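Probable glutamine-binding lipoprotein GlnH (GLNBP) (Mycobacterium tuberculosis, PDB 6H20) is a solute-binding lipoprotein that binds acidic amino acids and asparagine, probably with aspartate as its main ligand, and probably helps regulate protein kinase G activity and glutamate metabolism. Local coordinates at residues R32-K37 and D41-D46; G51-G56 and E84-I89; R144-R149 and G215-D220; R175-E178 and V184-S187; L254-I257 and G261-N264. All coordinates share one frame; numbering follows the deposited sequence.

Contact 1 of 5, residues R32-K37 and D41-D46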
# COMPACT_ATOMS: atom_id res chain seq x y z
N ARG A 32 -17.47 -12.23 -4.48
CA ARG A 32 -17.05 -13.50 -5.05
C ARG A 32 -16.75 -13.33 -6.54
O ARG A 32 -17.45 -12.59 -7.24
CB ARG A 32 -18.19 -14.50 -4.85
CG ARG A 32 -17.86 -15.92 -5.20
CD ARG A 32 -19.01 -16.82 -4.73
NE ARG A 32 -19.10 -16.84 -3.27
CZ ARG A 32 -18.36 -17.61 -2.49
NH1 ARG A 32 -17.47 -18.44 -3.02
NH2 ARG A 32 -18.50 -17.56 -1.17
N PRO A 33 -15.72 -13.99 -7.07
CA PRO A 33 -15.44 -13.91 -8.50
C PRO A 33 -16.57 -14.51 -9.34
O PRO A 33 -17.42 -15.26 -8.85
CB PRO A 33 -14.17 -14.74 -8.66
CG PRO A 33 -13.58 -14.79 -7.27
CD PRO A 33 -14.72 -14.79 -6.34
N PHE A 34 -16.56 -14.17 -10.63
CA PHE A 34 -17.53 -14.75 -11.55
C PHE A 34 -17.27 -16.24 -11.73
O PHE A 34 -16.12 -16.70 -11.71
CB PHE A 34 -17.41 -14.09 -12.91
CG PHE A 34 -17.82 -12.65 -12.93
CD1 PHE A 34 -19.16 -12.30 -12.85
CD2 PHE A 34 -16.88 -11.64 -13.03
CE1 PHE A 34 -19.56 -10.97 -12.88
CE2 PHE A 34 -17.26 -10.30 -13.05
CZ PHE A 34 -18.61 -9.98 -12.98
N ALA A 35 -18.34 -16.99 -11.95
CA ALA A 35 -18.22 -18.43 -12.14
C ALA A 35 -17.73 -18.80 -13.53
O ALA A 35 -17.04 -19.82 -13.68
CB ALA A 35 -19.57 -19.11 -11.89
N THR A 36 -18.09 -18.03 -14.56
CA THR A 36 -17.73 -18.37 -15.93
C THR A 36 -16.73 -17.38 -16.51
O THR A 36 -16.71 -16.19 -16.17
CB THR A 36 -18.97 -18.44 -16.83
OG1 THR A 36 -19.38 -17.12 -17.20
CG2 THR A 36 -20.11 -19.15 -16.13
N LYS A 37 -15.88 -17.89 -17.41
CA LYS A 37 -14.92 -17.02 -18.08
C LYS A 37 -15.64 -15.94 -18.88
O LYS A 37 -15.19 -14.78 -18.91
CB LYS A 37 -14.01 -17.86 -18.97
CG LYS A 37 -12.94 -17.05 -19.72
CD LYS A 37 -12.06 -17.97 -20.56
CE LYS A 37 -10.91 -17.21 -21.19
NZ LYS A 37 -11.42 -16.05 -21.94
N ASP A 41 -14.95 -11.93 -18.76
CA ASP A 41 -14.51 -11.16 -19.92
C ASP A 41 -15.47 -10.01 -20.21
O ASP A 41 -15.03 -8.93 -20.62
CB ASP A 41 -14.35 -12.07 -21.13
CG ASP A 41 -13.14 -12.96 -21.03
OD1 ASP A 41 -12.14 -12.56 -20.38
OD2 ASP A 41 -13.18 -14.06 -21.61
N ALA A 42 -16.77 -10.22 -19.99
CA ALA A 42 -17.71 -9.13 -20.23
C ALA A 42 -17.49 -7.98 -19.26
O ALA A 42 -17.68 -6.81 -19.62
CB ALA A 42 -19.15 -9.65 -20.15
N ALA A 43 -17.08 -8.29 -18.03
CA ALA A 43 -16.92 -7.26 -17.00
C ALA A 43 -15.74 -6.34 -17.26
O ALA A 43 -15.68 -5.25 -16.66
CB ALA A 43 -16.76 -7.92 -15.63
N VAL A 44 -14.80 -6.74 -18.12
CA VAL A 44 -13.64 -5.92 -18.44
C VAL A 44 -13.62 -5.51 -19.91
O VAL A 44 -12.57 -5.09 -20.41
CB VAL A 44 -12.32 -6.58 -18.00
CG1 VAL A 44 -12.29 -6.70 -16.50
CG2 VAL A 44 -12.15 -7.93 -18.67
N ALA A 45 -14.76 -5.59 -20.59
CA ALA A 45 -14.78 -5.32 -22.03
C ALA A 45 -14.39 -3.89 -22.34
O ALA A 45 -13.76 -3.62 -23.37
CB ALA A 45 -16.17 -5.64 -22.61
N ASP A 46 -14.75 -2.95 -21.46
CA ASP A 46 -14.39 -1.56 -21.68
C ASP A 46 -12.89 -1.35 -21.55
O ASP A 46 -12.29 -0.59 -22.32
CB ASP A 46 -15.16 -0.66 -20.72
CG ASP A 46 -16.64 -0.58 -21.05
OD1 ASP A 46 -17.02 -0.96 -22.19
OD2 ASP A 46 -17.42 -0.15 -20.18

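Contact 2 of 5, residues G51-G56 and E84-I89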
# COMPACT_ATOMS: atom_id res chain seq x y z
N GLY A 51 -7.53 -0.89 -24.72
CA GLY A 51 -6.25 -1.39 -25.14
C GLY A 51 -5.23 -1.57 -24.04
O GLY A 51 -4.17 -2.15 -24.28
N ARG A 52 -5.52 -1.07 -22.84
CA ARG A 52 -4.59 -1.21 -21.73
C ARG A 52 -5.33 -0.97 -20.42
O ARG A 52 -6.35 -0.27 -20.39
CB ARG A 52 -3.40 -0.25 -21.84
CG ARG A 52 -3.70 1.18 -21.40
CD ARG A 52 -4.57 1.93 -22.41
NE ARG A 52 -4.51 3.37 -22.20
CZ ARG A 52 -5.37 4.24 -22.72
NH1 ARG A 52 -6.36 3.80 -23.50
NH2 ARG A 52 -5.24 5.54 -22.48
N LEU A 53 -4.80 -1.57 -19.36
CA LEU A 53 -5.26 -1.34 -18.00
C LEU A 53 -4.53 -0.12 -17.44
O LEU A 53 -3.30 -0.05 -17.52
CB LEU A 53 -4.93 -2.56 -17.15
CG LEU A 53 -5.30 -2.54 -15.66
CD1 LEU A 53 -6.82 -2.61 -15.51
CD2 LEU A 53 -4.63 -3.69 -14.90
N ILE A 54 -5.28 0.84 -16.89
CA ILE A 54 -4.70 2.05 -16.33
C ILE A 54 -4.62 1.88 -14.82
O ILE A 54 -5.65 1.70 -14.15
CB ILE A 54 -5.50 3.30 -16.72
CG1 ILE A 54 -5.56 3.41 -18.25
CG2 ILE A 54 -4.87 4.55 -16.10
CD1 ILE A 54 -6.54 4.45 -18.76
N VAL A 55 -3.39 1.92 -14.29
CA VAL A 55 -3.08 1.53 -12.92
C VAL A 55 -2.54 2.74 -12.18
O VAL A 55 -1.57 3.36 -12.62
CB VAL A 55 -2.04 0.40 -12.91
CG1 VAL A 55 -1.67 0.01 -11.47
CG2 VAL A 55 -2.54 -0.81 -13.69
N GLY A 56 -3.13 3.04 -11.02
CA GLY A 56 -2.65 4.12 -10.18
C GLY A 56 -1.64 3.61 -9.17
O GLY A 56 -1.90 2.63 -8.46
N GLU A 84 -0.60 -8.95 -13.25
CA GLU A 84 -1.36 -10.19 -13.30
C GLU A 84 -2.83 -9.94 -13.64
O GLU A 84 -3.45 -10.74 -14.35
CB GLU A 84 -1.22 -10.95 -11.98
CG GLU A 84 0.19 -11.47 -11.72
CD GLU A 84 0.71 -12.36 -12.83
OE1 GLU A 84 -0.09 -13.17 -13.37
OE2 GLU A 84 1.91 -12.24 -13.18
N VAL A 85 -3.39 -8.82 -13.16
CA VAL A 85 -4.72 -8.41 -13.62
C VAL A 85 -4.72 -8.18 -15.12
O VAL A 85 -5.59 -8.67 -15.85
CB VAL A 85 -5.20 -7.17 -12.85
CG1 VAL A 85 -6.58 -6.72 -13.35
CG2 VAL A 85 -5.22 -7.45 -11.36
N ALA A 86 -3.72 -7.45 -15.61
CA ALA A 86 -3.63 -7.21 -17.05
C ALA A 86 -3.47 -8.51 -17.82
O ALA A 86 -4.03 -8.67 -18.91
CB ALA A 86 -2.47 -6.25 -17.35
N ARG A 87 -2.71 -9.46 -17.27
CA ARG A 87 -2.59 -10.76 -17.93
C ARG A 87 -3.95 -11.42 -18.10
O ARG A 87 -4.25 -11.99 -19.15
CB ARG A 87 -1.65 -11.68 -17.14
CG ARG A 87 -1.27 -12.94 -17.91
CD ARG A 87 -0.74 -14.04 -16.97
NE ARG A 87 0.41 -13.60 -16.18
CZ ARG A 87 1.67 -13.57 -16.62
NH1 ARG A 87 1.95 -13.94 -17.86
NH2 ARG A 87 2.64 -13.16 -15.81
N ASP A 88 -4.79 -11.35 -17.06
CA ASP A 88 -6.12 -11.95 -17.14
C ASP A 88 -7.00 -11.23 -18.16
O ASP A 88 -7.87 -11.87 -18.79
CB ASP A 88 -6.79 -11.94 -15.77
CG ASP A 88 -6.30 -13.05 -14.85
OD1 ASP A 88 -5.35 -13.76 -15.22
OD2 ASP A 88 -6.88 -13.20 -13.77
N ILE A 89 -6.81 -9.93 -18.35
CA ILE A 89 -7.64 -9.19 -19.31
C ILE A 89 -7.16 -9.43 -20.73
O ILE A 89 -7.96 -9.71 -21.64
CB ILE A 89 -7.67 -7.68 -18.98
CG1 ILE A 89 -8.26 -7.44 -17.59
CG2 ILE A 89 -8.45 -6.90 -20.05
CD1 ILE A 89 -8.16 -6.00 -17.10

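Contact 3 of 5, residues R144-R149 and G215-D220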
# COMPACT_ATOMS: atom_id res chain seq x y z
N ARG A 144 5.02 -0.57 11.80
CA ARG A 144 6.10 -0.65 12.78
C ARG A 144 6.90 0.65 12.73
O ARG A 144 6.45 1.67 12.19
CB ARG A 144 6.96 -1.91 12.57
CG ARG A 144 6.16 -3.21 12.76
CD ARG A 144 7.03 -4.45 12.71
NE ARG A 144 7.92 -4.50 13.87
CZ ARG A 144 8.95 -5.34 13.98
NH1 ARG A 144 9.21 -6.19 12.99
NH2 ARG A 144 9.71 -5.33 15.06
N ILE A 145 8.11 0.62 13.30
CA ILE A 145 8.96 1.80 13.45
C ILE A 145 10.30 1.54 12.77
O ILE A 145 10.87 0.46 12.91
CB ILE A 145 9.16 2.15 14.94
CG1 ILE A 145 7.83 2.42 15.64
CG2 ILE A 145 10.12 3.32 15.10
CD1 ILE A 145 7.92 2.44 17.17
N LEU A 146 10.82 2.55 12.07
CA LEU A 146 12.14 2.52 11.46
C LEU A 146 13.01 3.60 12.08
O LEU A 146 12.60 4.77 12.14
CB LEU A 146 12.02 2.77 9.94
CG LEU A 146 13.31 2.80 9.13
CD1 LEU A 146 13.82 1.40 8.94
CD2 LEU A 146 13.06 3.47 7.77
N ALA A 147 14.19 3.23 12.57
CA ALA A 147 15.08 4.20 13.19
C ALA A 147 16.52 3.81 12.88
O ALA A 147 16.79 2.66 12.51
CB ALA A 147 14.86 4.25 14.70
N PRO A 148 17.46 4.74 13.00
CA PRO A 148 18.87 4.36 12.82
C PRO A 148 19.30 3.35 13.87
O PRO A 148 18.77 3.30 14.98
CB PRO A 148 19.61 5.69 13.01
CG PRO A 148 18.57 6.75 12.70
CD PRO A 148 17.29 6.19 13.22
N ARG A 149 20.31 2.54 13.51
CA ARG A 149 20.74 1.46 14.39
C ARG A 149 21.23 1.96 15.75
O ARG A 149 21.16 1.21 16.74
CB ARG A 149 21.82 0.62 13.71
CG ARG A 149 21.23 -0.43 12.78
CD ARG A 149 22.25 -0.90 11.76
NE ARG A 149 21.66 -1.95 10.96
CZ ARG A 149 21.57 -3.21 11.36
NH1 ARG A 149 22.06 -3.58 12.55
NH2 ARG A 149 20.98 -4.10 10.58
N GLY A 215 11.54 -1.83 2.45
CA GLY A 215 12.06 -1.22 1.25
C GLY A 215 13.03 -0.09 1.55
O GLY A 215 14.03 0.10 0.86
N LEU A 216 12.73 0.69 2.60
CA LEU A 216 13.64 1.75 3.02
C LEU A 216 14.94 1.17 3.58
O LEU A 216 16.03 1.71 3.33
CB LEU A 216 12.96 2.67 4.03
CG LEU A 216 11.67 3.33 3.52
CD1 LEU A 216 11.18 4.30 4.57
CD2 LEU A 216 11.90 4.02 2.18
N VAL A 217 14.85 0.08 4.35
CA VAL A 217 16.06 -0.58 4.87
C VAL A 217 16.94 -1.06 3.73
O VAL A 217 18.17 -1.00 3.81
CB VAL A 217 15.69 -1.73 5.82
CG1 VAL A 217 16.93 -2.58 6.16
CG2 VAL A 217 15.05 -1.20 7.08
N GLU A 218 16.33 -1.59 2.67
CA GLU A 218 17.13 -2.07 1.55
C GLU A 218 17.94 -0.94 0.92
O GLU A 218 19.05 -1.18 0.42
CB GLU A 218 16.24 -2.73 0.49
CG GLU A 218 15.55 -3.98 0.98
CD GLU A 218 16.10 -5.24 0.35
OE1 GLU A 218 17.30 -5.26 -0.01
OE2 GLU A 218 15.34 -6.23 0.21
N GLU A 219 17.43 0.28 0.97
CA GLU A 219 18.17 1.43 0.45
C GLU A 219 19.18 1.96 1.45
O GLU A 219 20.15 2.60 1.04
CB GLU A 219 17.19 2.53 0.05
CG GLU A 219 16.35 2.15 -1.16
CD GLU A 219 15.24 3.14 -1.48
OE1 GLU A 219 15.15 3.56 -2.66
OE2 GLU A 219 14.44 3.47 -0.58
N ASP A 220 18.97 1.72 2.74
CA ASP A 220 19.80 2.32 3.79
C ASP A 220 19.95 1.31 4.92
O ASP A 220 19.23 1.37 5.92
CB ASP A 220 19.14 3.60 4.31
CG ASP A 220 20.03 4.39 5.25
OD1 ASP A 220 21.07 3.86 5.68
OD2 ASP A 220 19.65 5.54 5.58

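Contact 4 of 5, residues R175-E178 and V184-S187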
# COMPACT_ATOMS: atom_id res chain seq x y z
N ARG A 175 -2.56 6.47 12.83
CA ARG A 175 -2.09 5.71 13.98
C ARG A 175 -1.12 6.51 14.84
O ARG A 175 -1.16 6.45 16.08
CB ARG A 175 -1.45 4.40 13.51
CG ARG A 175 -0.80 3.57 14.62
CD ARG A 175 -1.81 3.16 15.67
NE ARG A 175 -1.21 2.39 16.76
CZ ARG A 175 -0.66 2.92 17.84
NH1 ARG A 175 -0.60 4.24 17.99
NH2 ARG A 175 -0.15 2.13 18.78
N ILE A 176 -0.22 7.27 14.21
CA ILE A 176 0.69 8.13 14.97
C ILE A 176 -0.07 9.21 15.73
O ILE A 176 0.37 9.67 16.80
CB ILE A 176 1.75 8.73 14.02
CG1 ILE A 176 2.61 7.60 13.45
CG2 ILE A 176 2.62 9.76 14.74
CD1 ILE A 176 3.21 6.71 14.47
N ARG A 177 -1.22 9.65 15.21
CA ARG A 177 -2.03 10.65 15.90
C ARG A 177 -2.67 10.12 17.18
O ARG A 177 -3.26 10.90 17.93
CB ARG A 177 -3.11 11.20 14.96
CG ARG A 177 -2.56 12.13 13.88
CD ARG A 177 -2.50 13.58 14.37
NE ARG A 177 -3.83 14.16 14.46
CZ ARG A 177 -4.46 14.41 15.61
NH1 ARG A 177 -3.86 14.15 16.76
NH2 ARG A 177 -5.69 14.92 15.60
N GLU A 178 -2.59 8.81 17.44
CA GLU A 178 -3.09 8.24 18.68
C GLU A 178 -2.07 8.29 19.81
O GLU A 178 -2.45 8.11 20.97
CB GLU A 178 -3.52 6.79 18.48
CG GLU A 178 -4.69 6.64 17.55
CD GLU A 178 -5.00 5.19 17.21
OE1 GLU A 178 -4.41 4.29 17.84
OE2 GLU A 178 -5.82 4.97 16.30
N VAL A 184 6.38 14.83 17.58
CA VAL A 184 6.37 15.90 16.60
C VAL A 184 6.15 15.24 15.24
O VAL A 184 6.97 14.43 14.80
CB VAL A 184 7.70 16.67 16.62
CG1 VAL A 184 7.76 17.64 15.45
CG2 VAL A 184 7.88 17.38 17.95
N ILE A 185 5.03 15.54 14.59
CA ILE A 185 4.66 14.82 13.38
C ILE A 185 5.10 15.63 12.17
O ILE A 185 4.68 16.78 11.99
CB ILE A 185 3.16 14.50 13.33
CG1 ILE A 185 2.75 13.71 14.59
CG2 ILE A 185 2.84 13.72 12.06
CD1 ILE A 185 1.25 13.40 14.66
N VAL A 186 5.95 15.03 11.35
CA VAL A 186 6.46 15.62 10.12
C VAL A 186 5.85 14.85 8.97
O VAL A 186 6.02 13.63 8.88
CB VAL A 186 8.00 15.55 10.07
CG1 VAL A 186 8.52 16.14 8.76
CG2 VAL A 186 8.61 16.26 11.28
N SER A 187 5.10 15.53 8.10
CA SER A 187 4.44 14.84 7.01
C SER A 187 5.08 15.21 5.67
O SER A 187 5.64 16.30 5.51
CB SER A 187 2.93 15.07 7.00
OG SER A 187 2.57 16.39 6.58

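Contact 5 of 5, residues L254-I257 and G261-N264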
# COMPACT_ATOMS: atom_id res chain seq x y z
N LEU A 254 -6.82 -12.74 -8.15
CA LEU A 254 -6.15 -13.06 -6.89
C LEU A 254 -6.31 -14.54 -6.54
O LEU A 254 -5.36 -15.16 -6.06
CB LEU A 254 -6.65 -12.15 -5.77
CG LEU A 254 -6.31 -10.67 -6.02
CD1 LEU A 254 -6.81 -9.77 -4.90
CD2 LEU A 254 -4.79 -10.47 -6.25
N GLU A 255 -7.49 -15.13 -6.77
CA GLU A 255 -7.62 -16.58 -6.60
C GLU A 255 -6.63 -17.33 -7.47
O GLU A 255 -5.97 -18.28 -7.02
CB GLU A 255 -9.04 -17.04 -6.94
CG GLU A 255 -10.11 -16.66 -5.92
CD GLU A 255 -10.12 -17.57 -4.69
OE1 GLU A 255 -9.42 -18.61 -4.69
OE2 GLU A 255 -10.85 -17.24 -3.73
N ARG A 256 -6.48 -16.91 -8.73
CA ARG A 256 -5.52 -17.57 -9.60
C ARG A 256 -4.11 -17.51 -9.02
O ARG A 256 -3.44 -18.54 -8.90
CB ARG A 256 -5.53 -16.98 -11.01
CG ARG A 256 -4.55 -17.73 -11.90
CD ARG A 256 -4.54 -17.20 -13.31
NE ARG A 256 -4.19 -15.78 -13.44
CZ ARG A 256 -2.95 -15.29 -13.39
NH1 ARG A 256 -1.92 -16.09 -13.14
NH2 ARG A 256 -2.75 -13.99 -13.58
N ILE A 257 -3.64 -16.31 -8.66
CA ILE A 257 -2.23 -16.20 -8.27
C ILE A 257 -1.96 -16.82 -6.90
O ILE A 257 -0.84 -17.27 -6.63
CB ILE A 257 -1.69 -14.77 -8.41
CG1 ILE A 257 -2.33 -13.82 -7.39
CG2 ILE A 257 -1.84 -14.28 -9.84
CD1 ILE A 257 -1.62 -12.44 -7.32
N GLY A 261 0.93 -20.55 -7.83
CA GLY A 261 2.32 -20.31 -7.53
C GLY A 261 2.81 -18.90 -7.79
O GLY A 261 3.92 -18.56 -7.38
N THR A 262 2.00 -18.06 -8.45
CA THR A 262 2.48 -16.73 -8.84
C THR A 262 2.68 -15.84 -7.62
O THR A 262 3.68 -15.12 -7.53
CB THR A 262 1.50 -16.08 -9.81
OG1 THR A 262 1.40 -16.86 -11.00
CG2 THR A 262 1.99 -14.68 -10.19
N TRP A 263 1.75 -15.88 -6.67
CA TRP A 263 1.91 -15.06 -5.47
C TRP A 263 3.19 -15.41 -4.74
O TRP A 263 3.97 -14.53 -4.35
CB TRP A 263 0.69 -15.22 -4.56
CG TRP A 263 0.62 -14.22 -3.46
CD1 TRP A 263 -0.08 -13.05 -3.48
CD2 TRP A 263 1.27 -14.29 -2.18
NE1 TRP A 263 0.08 -12.38 -2.29
CE2 TRP A 263 0.91 -13.11 -1.48
CE3 TRP A 263 2.11 -15.22 -1.56
CZ2 TRP A 263 1.36 -12.85 -0.19
CZ3 TRP A 263 2.56 -14.95 -0.28
CH2 TRP A 263 2.18 -13.77 0.39
N ASN A 264 3.45 -16.71 -4.56
CA ASN A 264 4.68 -17.13 -3.90
C ASN A 264 5.91 -16.62 -4.65
O ASN A 264 6.89 -16.16 -4.03
CB ASN A 264 4.71 -18.66 -3.82
CG ASN A 264 5.94 -19.18 -3.12
OD1 ASN A 264 6.03 -19.15 -1.89
ND2 ASN A 264 6.91 -19.64 -3.90
O HOH W 1 1.12 -15.68 -13.53
O HOH W 2 1.20 -18.66 -5.06

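Contact 1 of 5, residues R32-K37 and D41-D46
K37 with D41 and F34 with A43 make a short-range surface contact, part ion pair and part apolar touch, between helix 37-43 and the loop that leads into it, far from the amino-acid site. K37 and D41 stand one turn apart. The backbone N of D41 donates to O of K37 at 2.9 Å, an i to i+4 helical bond, and the side chains add a salt bridge in which NZ of K37 lies 2.7 Å from OD2 of D41. The lysine leaves the helix with CG anti to its backbone N (chi1 -179°) and runs straight until the last torsion, where a bend at chi4 (-53°) turns NZ onto the aspartate. There it uses the syn lone pair of OD2, the one on the side of OD1.

The apolar part lies at the other end of the helix. The loop leads F34 back so that CE2 of its ring meets CB of A43 at 3.5 Å, the methyl coming in obliquely to the ring. T36, just before K37 in the chain, N-caps the helix with its side chain, and E39 OE1 bonds in return to the backbone N of T36, as in a capping box. R248 of helix 244-259 also borders the phenyl ring. Since K37 is exposed, its ion pair is probably weakened by solvent and adds to a turn that the backbone bond already closes; F34 on A43, with the T36 cap, is what joins loop to helix.

Contact 2 of 5, residues G51-G56 and E84-I89
Of residues 51-56, only L53 meets 84-89, and its two methyls divide the work. With CG anti to the backbone N (chi1 179°) the side chain stretches out to the helix, and chi2 of 70° spreads the branches along it. CD2 enters beside V85 and A86: it lies 3.9 Å from CG1 of V85 and 4.1 Å from CB of A86. CD1 goes one turn further on and meets CD1 of I89 at 4.0 Å. The isoleucine reaches it with an extended chain, its tip crossing the leucine at about a right angle, as does V85. All four residues are buried, and the distances are those of ordinary methyl packing without strain.

On the far side of the helix R87 holds E84 side-on, NE to OE1 and NH2 to OE2, both at 2.9 Å and close to the guanidinium plane. The polar pair thus stays clear of the leucine.

Strand and helix run almost antiparallel, their short axes 9.6 Å apart at an angle of 166°, as in the alternating strands and helices of a periplasmic-binding-protein lobe. Strands 96-100 and 117-118 flank 53-57 in parallel, V96 and I117 extending the apolar layer, while helix 244-259 packs against I89 and pairs its R256 with E84 and D88.

Contact 3 of 5, residues R144-R149 and G215-D220
The carbonyl oxygen of L216, one of two helix residues that meet L146, is approached by two backbone N-H groups as the helix ends: N of D220 at 3.0 Å and N of E219 at 3.1 Å. Both bonds are weak, in keeping with the last turn of helix 210-219, and D220 is the first residue to leave helical geometry. Across the contact itself the chemistry is wholly apolar.

L146 leaves strand 139-148 with its CG anti to the backbone N (chi1 178°), which drives the forked end straight at the helix. One prong, CD2, settles against L216, equally close at 3.8 Å to CB and to CD1 of that residue. The other prong, CD1, meets CG2 of V217 at 3.4 Å. That is shorter than usual for two methyls, and marks the place where strand and helix are pressed together. V217 offers CG2, the branch beside its own backbone N.

L216 lies near the ligand region: its side chain is about 5 Å from that of W191, a binding-site residue, and about 10 Å from the bound asparagine. L213, a turn earlier in the helix, and L223 of strand 223-226 also touch L146. In the sheet, strand 139-148 lies between 205-207 and 223-226, antiparallel to both. Helix 210-219 connects these two in sequence and packs on 139-148 through L146, with helix 191-199 beside its end at E219 and D220.

Contact 4 of 5, residues R175-E178 and V184-S187
I185 closes a beta-alpha-beta unit: strand 163-167 leads into helix 171-176, and the chain returns in strand 184-188, parallel to the first. The tight part of the packing centres on CD1 of this isoleucine, which fits between CG2 of I176 at 3.9 Å and CD of R177 at 3.8 Å. I176 has chi1 of -64°, which sets CG2 anti to the backbone N and toward the strand while CG1 and CD1 turn off elsewhere. The two isoleucines therefore slide past each other in opposite directions, branch methyl against chain tip. V166 of strand 163-167 borders both of them, making one buried patch. R177 adds its aliphatic CG and CD to this patch, crossing I185 at about a right angle.

The guanidinium end of R177, a partly exposed residue, belongs to the looser side, together with R175 and E178. These two form a long salt bridge, NH1 of R175 lying 3.8 Å from OE1 of E178 with the oxygen well out of the guanidinium plane, and E178 also has a salt bridge to R174 through OE2. Bends at chi2 and chi3 fold the R177 chain round past the tip of I185, and its NH1 ends on the carbonyl O of P14.

Contact 5 of 5, residues L254-I257 and G261-N264
The W263 indole meets I257 at an edge, near the ring plane, where CD1 of the isoleucine comes to 4.2 Å from CD1 of the tryptophan; the ring of Y267 also meets the indole, their planes at about 30°. The guanidinium of R256 has CG2 of I257 over one face, 3.5 Å above the plane and displaced toward the rim. At its edge and in its plane lies water 1, which accepts from NH1 of R256 at 3.1 Å and donates to OG1 of T262 at 2.8 Å, so that arginine and threonine are joined through water. A bend at chi3 brings the guanidinium there, and it is further held by salt bridges to E84, D88 and D260. D260 also bonds to OG1 of T262, tying both ends of the water bridge to one carboxylate.

I257 packs against the first turn of the second helix. Its chi1 of 68° puts CG1 in the crowded position between the backbone N and the carbonyl carbon, leaving CB and CG2 to meet T262, CB to CB at 3.7 Å. Two consecutive helices, 244-259 and 262-270, are joined here by a short turn, with G261 at the N-cap and a positive phi of 92°. The carbonyl O of I257 spans the turn, accepting from N of W263 at 2.9 Å in a nearly straight bond whose donor sits above the carbonyl plane. The same oxygen accepts a hydrogen bond from water 2 at 2.9 Å, and this water in turn accepts from the backbone N of N264. NE1 of W263 points elsewhere, to O of Y138.

Contacts 2, 3 and 4 are buried, apolar strand-to-helix packings that reach one branched sheet; contact 2 lies across the chain's centre from the other two. Contacts 1 and 5 each join residues close in sequence at helix ends, are more open to solvent and add polar bonds; contact 1 lies at the surface, contact 5 is partly buried. Contacts 1, 2 and 5 form a touching group: V44 packs on I89, P33 on E255, and charges of contact 2 pair with R256 of contact 5. Contact 4 falls in the chain between the two segments of contact 3; the two come no nearer than about 6 Å, yet both lie near W191 of the ligand site, from which contacts 1, 2 and 5 are remote.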